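Local atomic coordinates of citrate lyase, subunit 1 (Methanosaeta concilii, PDB entry 6HXI), a protein that probably catalyses the ATP- and coenzyme A-dependent cleavage of citrate to acetyl-CoA and oxaloacetate, and binds coenzyme A. Residues Lys115-Asp129 / Tyr190-Thr204. Sequence-based numbering, arbitrary orientation.
Sequences KEEYYVAISSDYEGD and YSDTGFAYVEINPFT
I122 and Y190 meet at the apolar centre: CG2 of I122 sits 3.5 Å from the centroid of the Y190 ring, almost squarely over its centre, a CH-pi contact. The contact joins two central antiparallel strands of the ATP-grasp domain sheet, 118-125 and 195-206, and the end of helix 173-192, which packs on the face bearing V120, I122, V198 and I200. CG1 of V198 lies alongside I122, 3.7 Å from its CB, while CG1 of V120 reaches CD2 of F203 at 3.6 Å. F203 takes CB of Y118 over one face and the edge of the Y118 ring in an offset edge-to-face pair, planes at 77°; its CG stands between backbone N and carbonyl carbon (chi1 74°), which swings the ring back across Y118 and V120. V120-I200 and I122-V198 are hydrogen-bonded pairs, each joined by two backbone bonds. Between the V120-I200 and Y118-F203 pairs a beta bulge shifts the register by one; the cis peptide bond between N201 and P202 falls there. On the other face, Y119 lays CD2 3.4 Å from OD1 of N201, with ring and amide planes nearly perpendicular; that oxygen accepts from G138 N. Nearby, Y197 OH donates to OE1 of E199. Toward the polar edge, S124 OG donates to OD1 of D129, and OH of Y190 lies 2.7 Å from that OG; D129 OD2 accepts from W187 NE1. A leucine in place of Y190 would probably leave S124 OG without its phenolic neighbour and I122 CG2 without a ring face to rest on. At the far end, OG1 of T204 donates to E116 O at 2.9 Å, tilted 23° from the carbonyl plane.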
loop_
_atom_site.group_PDB
_atom_site.type_symbol
_atom_site.label_atom_id
_atom_site.label_comp_id
_atom_site.label_asym_id
_atom_site.label_seq_id
_atom_site.Cartn_x
_atom_site.Cartn_y
_atom_site.Cartn_z
ATOM N N LYS C 115 -76.326 0.359 -44.904
ATOM C CA LYS C 115 -77.088 -0.650 -45.634
ATOM C C LYS C 115 -76.472 -2.018 -45.320
ATOM O O LYS C 115 -77.143 -2.867 -44.729
ATOM C CB LYS C 115 -77.087 -0.365 -47.152
ATOM C CG LYS C 115 -78.037 -1.252 -47.970
ATOM C CD LYS C 115 -77.281 -2.312 -48.800
ATOM C CE LYS C 115 -78.178 -3.225 -49.608
ATOM N NZ LYS C 115 -78.923 -4.187 -48.751
ATOM N N GLU C 116 -75.190 -2.212 -45.689
ATOM C CA GLU C 116 -74.456 -3.464 -45.484
ATOM C C GLU C 116 -74.119 -3.706 -44.026
ATOM O O GLU C 116 -73.832 -2.767 -43.282
ATOM C CB GLU C 116 -73.160 -3.502 -46.320
ATOM C CG GLU C 116 -73.377 -3.640 -47.821
ATOM C CD GLU C 116 -73.473 -2.350 -48.619
ATOM O OE1 GLU C 116 -74.000 -2.404 -49.754
ATOM O OE2 GLU C 116 -73.002 -1.296 -48.131
ATOM N N GLU C 117 -74.144 -4.975 -43.623
ATOM C CA GLU C 117 -73.770 -5.402 -42.282
ATOM C C GLU C 117 -72.943 -6.680 -42.423
ATOM O O GLU C 117 -73.504 -7.753 -42.661
ATOM C CB GLU C 117 -74.999 -5.606 -41.378
ATOM C CG GLU C 117 -75.484 -4.332 -40.699
ATOM C CD GLU C 117 -76.445 -4.471 -39.526
ATOM O OE1 GLU C 117 -76.950 -5.587 -39.265
ATOM O OE2 GLU C 117 -76.688 -3.442 -38.857
ATOM N N TYR C 118 -71.609 -6.545 -42.372
ATOM C CA TYR C 118 -70.699 -7.689 -42.483
ATOM C C TYR C 118 -70.063 -7.999 -41.132
ATOM O O TYR C 118 -69.865 -7.099 -40.314
ATOM C CB TYR C 118 -69.613 -7.486 -43.568
ATOM C CG TYR C 118 -70.102 -7.129 -44.964
ATOM C CD1 TYR C 118 -71.306 -7.629 -45.456
ATOM C CD2 TYR C 118 -69.328 -6.342 -45.813
ATOM C CE1 TYR C 118 -71.758 -7.303 -46.734
ATOM C CE2 TYR C 118 -69.768 -6.011 -47.096
ATOM C CZ TYR C 118 -70.985 -6.491 -47.553
ATOM O OH TYR C 118 -71.419 -6.165 -48.821
ATOM N N TYR C 119 -69.765 -9.285 -40.894
ATOM C CA TYR C 119 -69.164 -9.763 -39.644
ATOM C C TYR C 119 -67.735 -10.215 -39.873
ATOM O O TYR C 119 -67.463 -10.883 -40.872
ATOM C CB TYR C 119 -70.023 -10.921 -39.091
ATOM C CG TYR C 119 -69.376 -11.792 -38.037
ATOM C CD1 TYR C 119 -68.691 -12.953 -38.389
ATOM C CD2 TYR C 119 -69.509 -11.497 -36.683
ATOM C CE1 TYR C 119 -68.117 -13.776 -37.419
ATOM C CE2 TYR C 119 -68.952 -12.318 -35.703
ATOM C CZ TYR C 119 -68.262 -13.460 -36.076
ATOM O OH TYR C 119 -67.731 -14.281 -35.113
ATOM N N VAL C 120 -66.843 -9.904 -38.927
ATOM C CA VAL C 120 -65.439 -10.341 -38.925
ATOM C C VAL C 120 -64.983 -10.660 -37.493
ATOM O O VAL C 120 -65.222 -9.876 -36.578
ATOM C CB VAL C 120 -64.450 -9.398 -39.687
ATOM C CG1 VAL C 120 -64.329 -8.025 -39.024
ATOM C CG2 VAL C 120 -63.075 -10.041 -39.846
ATOM N N ALA C 121 -64.323 -11.808 -37.310
ATOM C CA ALA C 121 -63.787 -12.199 -36.009
ATOM C C ALA C 121 -62.454 -12.932 -36.122
ATOM O O ALA C 121 -62.282 -13.809 -36.977
ATOM C CB ALA C 121 -64.796 -13.041 -35.241
ATOM N N ILE C 122 -61.504 -12.568 -35.248
ATOM C CA ILE C 122 -60.202 -13.214 -35.204
ATOM C C ILE C 122 -60.010 -13.824 -33.822
ATOM O O ILE C 122 -60.194 -13.165 -32.805
ATOM C CB ILE C 122 -58.995 -12.361 -35.691
ATOM C CG1 ILE C 122 -59.306 -11.585 -36.991
ATOM C CG2 ILE C 122 -57.725 -13.251 -35.862
ATOM C CD1 ILE C 122 -58.326 -10.469 -37.296
ATOM N N SER C 123 -59.700 -15.116 -33.817
ATOM C CA SER C 123 -59.472 -15.950 -32.647
ATOM C C SER C 123 -58.270 -16.820 -32.965
ATOM O O SER C 123 -57.937 -16.992 -34.135
ATOM C CB SER C 123 -60.687 -16.847 -32.433
ATOM O OG SER C 123 -60.857 -17.122 -31.057
ATOM N N SER C 124 -57.633 -17.408 -31.953
ATOM C CA SER C 124 -56.501 -18.282 -32.227
ATOM C C SER C 124 -56.742 -19.722 -31.812
ATOM O O SER C 124 -57.509 -19.972 -30.882
ATOM C CB SER C 124 -55.251 -17.745 -31.559
ATOM O OG SER C 124 -54.915 -16.461 -32.049
ATOM N N ASP C 125 -56.092 -20.665 -32.513
ATOM C CA ASP C 125 -56.114 -22.100 -32.211
ATOM C C ASP C 125 -54.664 -22.575 -32.045
ATOM O O ASP C 125 -53.774 -21.742 -32.162
ATOM C CB ASP C 125 -56.930 -22.921 -33.242
ATOM C CG ASP C 125 -56.401 -23.037 -34.672
ATOM O OD1 ASP C 125 -55.237 -22.634 -34.924
ATOM O OD2 ASP C 125 -57.148 -23.540 -35.537
ATOM N N TYR C 126 -54.407 -23.875 -31.782
ATOM C CA TYR C 126 -53.026 -24.344 -31.567
ATOM C C TYR C 126 -52.095 -24.228 -32.795
ATOM O O TYR C 126 -50.880 -24.281 -32.631
ATOM C CB TYR C 126 -52.989 -25.793 -31.016
ATOM C CG TYR C 126 -53.744 -26.025 -29.723
ATOM C CD1 TYR C 126 -53.323 -25.441 -28.528
ATOM C CD2 TYR C 126 -54.811 -26.915 -29.668
ATOM C CE1 TYR C 126 -54.010 -25.659 -27.331
ATOM C CE2 TYR C 126 -55.496 -27.154 -28.475
ATOM C CZ TYR C 126 -55.085 -26.532 -27.307
ATOM O OH TYR C 126 -55.745 -26.768 -26.132
ATOM N N GLU C 127 -52.651 -24.074 -34.005
ATOM C CA GLU C 127 -51.859 -24.040 -35.246
ATOM C C GLU C 127 -51.679 -22.635 -35.838
ATOM O O GLU C 127 -50.822 -22.428 -36.701
ATOM C CB GLU C 127 -52.448 -25.009 -36.295
ATOM C CG GLU C 127 -52.616 -26.444 -35.806
ATOM C CD GLU C 127 -53.596 -27.329 -36.563
ATOM O OE1 GLU C 127 -53.647 -28.540 -36.249
ATOM O OE2 GLU C 127 -54.349 -26.813 -37.424
ATOM N N GLY C 128 -52.472 -21.687 -35.359
ATOM C CA GLY C 128 -52.410 -20.301 -35.792
ATOM C C GLY C 128 -53.626 -19.501 -35.399
ATOM O O GLY C 128 -54.210 -19.729 -34.339
ATOM N N ASP C 129 -54.002 -18.548 -36.257
ATOM C CA ASP C 129 -55.153 -17.657 -36.070
ATOM C C ASP C 129 -56.228 -17.965 -37.094
ATOM O O ASP C 129 -55.916 -18.333 -38.228
ATOM C CB ASP C 129 -54.721 -16.186 -36.177
ATOM C CG ASP C 129 -53.454 -15.869 -35.394
ATOM O OD1 ASP C 129 -53.348 -16.315 -34.229
ATOM O OD2 ASP C 129 -52.564 -15.187 -35.952
ATOM N N TYR C 190 -54.353 -7.378 -35.069
ATOM C CA TYR C 190 -54.577 -8.433 -34.064
ATOM C C TYR C 190 -53.214 -8.982 -33.569
ATOM O O TYR C 190 -52.966 -9.066 -32.358
ATOM C CB TYR C 190 -55.431 -9.543 -34.718
ATOM C CG TYR C 190 -55.666 -10.780 -33.874
ATOM C CD1 TYR C 190 -56.772 -10.877 -33.039
ATOM C CD2 TYR C 190 -54.836 -11.896 -33.988
ATOM C CE1 TYR C 190 -57.007 -12.024 -32.278
ATOM C CE2 TYR C 190 -55.076 -13.053 -33.254
ATOM C CZ TYR C 190 -56.160 -13.109 -32.395
ATOM O OH TYR C 190 -56.396 -14.238 -31.656
ATOM N N SER C 191 -52.339 -9.302 -34.534
ATOM C CA SER C 191 -51.011 -9.881 -34.364
ATOM C C SER C 191 -49.988 -8.980 -33.696
ATOM O O SER C 191 -49.168 -9.473 -32.926
ATOM C CB SER C 191 -50.475 -10.350 -35.710
ATOM O OG SER C 191 -50.875 -11.694 -35.908
ATOM N N ASP C 192 -49.988 -7.685 -34.026
ATOM C CA ASP C 192 -49.016 -6.745 -33.480
ATOM C C ASP C 192 -49.459 -6.047 -32.201
ATOM O O ASP C 192 -48.587 -5.546 -31.472
ATOM C CB ASP C 192 -48.606 -5.712 -34.543
ATOM C CG ASP C 192 -48.003 -6.269 -35.829
ATOM O OD1 ASP C 192 -47.492 -7.416 -35.802
ATOM O OD2 ASP C 192 -48.012 -5.542 -36.850
ATOM N N THR C 193 -50.785 -6.029 -31.905
ATOM C CA THR C 193 -51.319 -5.336 -30.727
ATOM C C THR C 193 -51.685 -6.298 -29.552
ATOM O O THR C 193 -52.220 -5.843 -28.538
ATOM C CB THR C 193 -52.464 -4.400 -31.136
ATOM O OG1 THR C 193 -52.163 -3.883 -32.424
ATOM C CG2 THR C 193 -52.643 -3.217 -30.182
ATOM N N GLY C 194 -51.328 -7.574 -29.666
ATOM C CA GLY C 194 -51.500 -8.551 -28.594
ATOM C C GLY C 194 -52.912 -8.936 -28.209
ATOM O O GLY C 194 -53.205 -9.148 -27.031
ATOM N N PHE C 195 -53.784 -9.054 -29.213
ATOM C CA PHE C 195 -55.167 -9.457 -29.025
ATOM C C PHE C 195 -55.248 -10.956 -28.922
ATOM O O PHE C 195 -54.438 -11.664 -29.519
ATOM C CB PHE C 195 -56.042 -8.987 -30.203
ATOM C CG PHE C 195 -56.437 -7.534 -30.161
ATOM C CD1 PHE C 195 -55.616 -6.556 -30.713
ATOM C CD2 PHE C 195 -57.632 -7.142 -29.575
ATOM C CE1 PHE C 195 -55.981 -5.211 -30.670
ATOM C CE2 PHE C 195 -57.987 -5.797 -29.518
ATOM C CZ PHE C 195 -57.161 -4.840 -30.073
ATOM N N ALA C 196 -56.227 -11.439 -28.169
ATOM C CA ALA C 196 -56.499 -12.857 -28.018
ATOM C C ALA C 196 -57.848 -13.155 -28.737
ATOM O O ALA C 196 -58.144 -14.301 -29.067
ATOM C CB ALA C 196 -56.590 -13.205 -26.537
ATOM N N TYR C 197 -58.645 -12.095 -28.969
ATOM C CA TYR C 197 -59.950 -12.115 -29.619
ATOM C C TYR C 197 -60.382 -10.717 -30.084
ATOM O O TYR C 197 -60.232 -9.741 -29.358
ATOM C CB TYR C 197 -61.010 -12.696 -28.667
ATOM C CG TYR C 197 -62.377 -12.836 -29.298
ATOM C CD1 TYR C 197 -62.653 -13.868 -30.188
ATOM C CD2 TYR C 197 -63.397 -11.934 -29.007
ATOM C CE1 TYR C 197 -63.894 -13.976 -30.810
ATOM C CE2 TYR C 197 -64.658 -12.047 -29.604
ATOM C CZ TYR C 197 -64.902 -13.070 -30.508
ATOM O OH TYR C 197 -66.136 -13.204 -31.109
ATOM N N VAL C 198 -60.956 -10.647 -31.287
ATOM C CA VAL C 198 -61.528 -9.432 -31.879
ATOM C C VAL C 198 -62.783 -9.804 -32.650
ATOM O O VAL C 198 -62.790 -10.802 -33.372
ATOM C CB VAL C 198 -60.531 -8.535 -32.689
ATOM C CG1 VAL C 198 -60.064 -9.202 -33.987
ATOM C CG2 VAL C 198 -61.134 -7.176 -32.991
ATOM N N GLU C 199 -63.848 -9.028 -32.468
ATOM C CA GLU C 199 -65.107 -9.245 -33.160
ATOM C C GLU C 199 -65.731 -7.917 -33.558
ATOM O O GLU C 199 -66.004 -7.081 -32.695
ATOM C CB GLU C 199 -66.070 -10.037 -32.281
ATOM C CG GLU C 199 -67.399 -10.370 -32.937
ATOM C CD GLU C 199 -68.500 -10.607 -31.929
ATOM O OE1 GLU C 199 -68.468 -11.664 -31.255
ATOM O OE2 GLU C 199 -69.365 -9.714 -31.774
ATOM N N ILE C 200 -65.951 -7.731 -34.868
ATOM C CA ILE C 200 -66.624 -6.569 -35.418
ATOM C C ILE C 200 -67.914 -7.118 -36.015
ATOM O O ILE C 200 -67.914 -7.726 -37.095
ATOM C CB ILE C 200 -65.781 -5.706 -36.391
ATOM C CG1 ILE C 200 -64.400 -5.361 -35.769
ATOM C CG2 ILE C 200 -66.563 -4.431 -36.731
ATOM C CD1 ILE C 200 -63.346 -4.996 -36.756
ATOM N N ASN C 201 -68.992 -6.981 -35.224
ATOM C CA ASN C 201 -70.308 -7.497 -35.526
ATOM C C ASN C 201 -71.388 -6.448 -35.243
ATOM O O ASN C 201 -71.919 -6.380 -34.127
ATOM C CB ASN C 201 -70.563 -8.801 -34.741
ATOM C CG ASN C 201 -71.808 -9.556 -35.147
ATOM O OD1 ASN C 201 -72.224 -9.557 -36.313
ATOM N ND2 ASN C 201 -72.385 -10.280 -34.201
ATOM N N PRO C 202 -71.715 -5.601 -36.236
ATOM C CA PRO C 202 -71.228 -5.599 -37.622
ATOM C C PRO C 202 -70.237 -4.470 -37.991
ATOM O O PRO C 202 -69.972 -3.563 -37.199
ATOM C CB PRO C 202 -72.547 -5.454 -38.403
ATOM C CG PRO C 202 -73.466 -4.629 -37.467
ATOM C CD PRO C 202 -72.817 -4.636 -36.084
ATOM N N PHE C 203 -69.663 -4.556 -39.194
ATOM C CA PHE C 203 -68.864 -3.500 -39.796
ATOM C C PHE C 203 -69.582 -3.056 -41.082
ATOM O O PHE C 203 -70.416 -3.801 -41.593
ATOM C CB PHE C 203 -67.387 -3.883 -40.010
ATOM C CG PHE C 203 -67.004 -4.830 -41.124
ATOM C CD1 PHE C 203 -66.671 -4.347 -42.386
ATOM C CD2 PHE C 203 -66.839 -6.187 -40.876
ATOM C CE1 PHE C 203 -66.266 -5.217 -43.403
ATOM C CE2 PHE C 203 -66.428 -7.058 -41.895
ATOM C CZ PHE C 203 -66.141 -6.565 -43.150
ATOM N N THR C 204 -69.335 -1.819 -41.548
ATOM C CA THR C 204 -69.961 -1.268 -42.754
ATOM C C THR C 204 -68.990 -0.383 -43.550
ATOM O O THR C 204 -67.817 -0.231 -43.192
ATOM C CB THR C 204 -71.294 -0.531 -42.418
ATOM O OG1 THR C 204 -72.083 -1.316 -41.522
ATOM C CG2 THR C 204 -72.122 -0.204 -43.668
#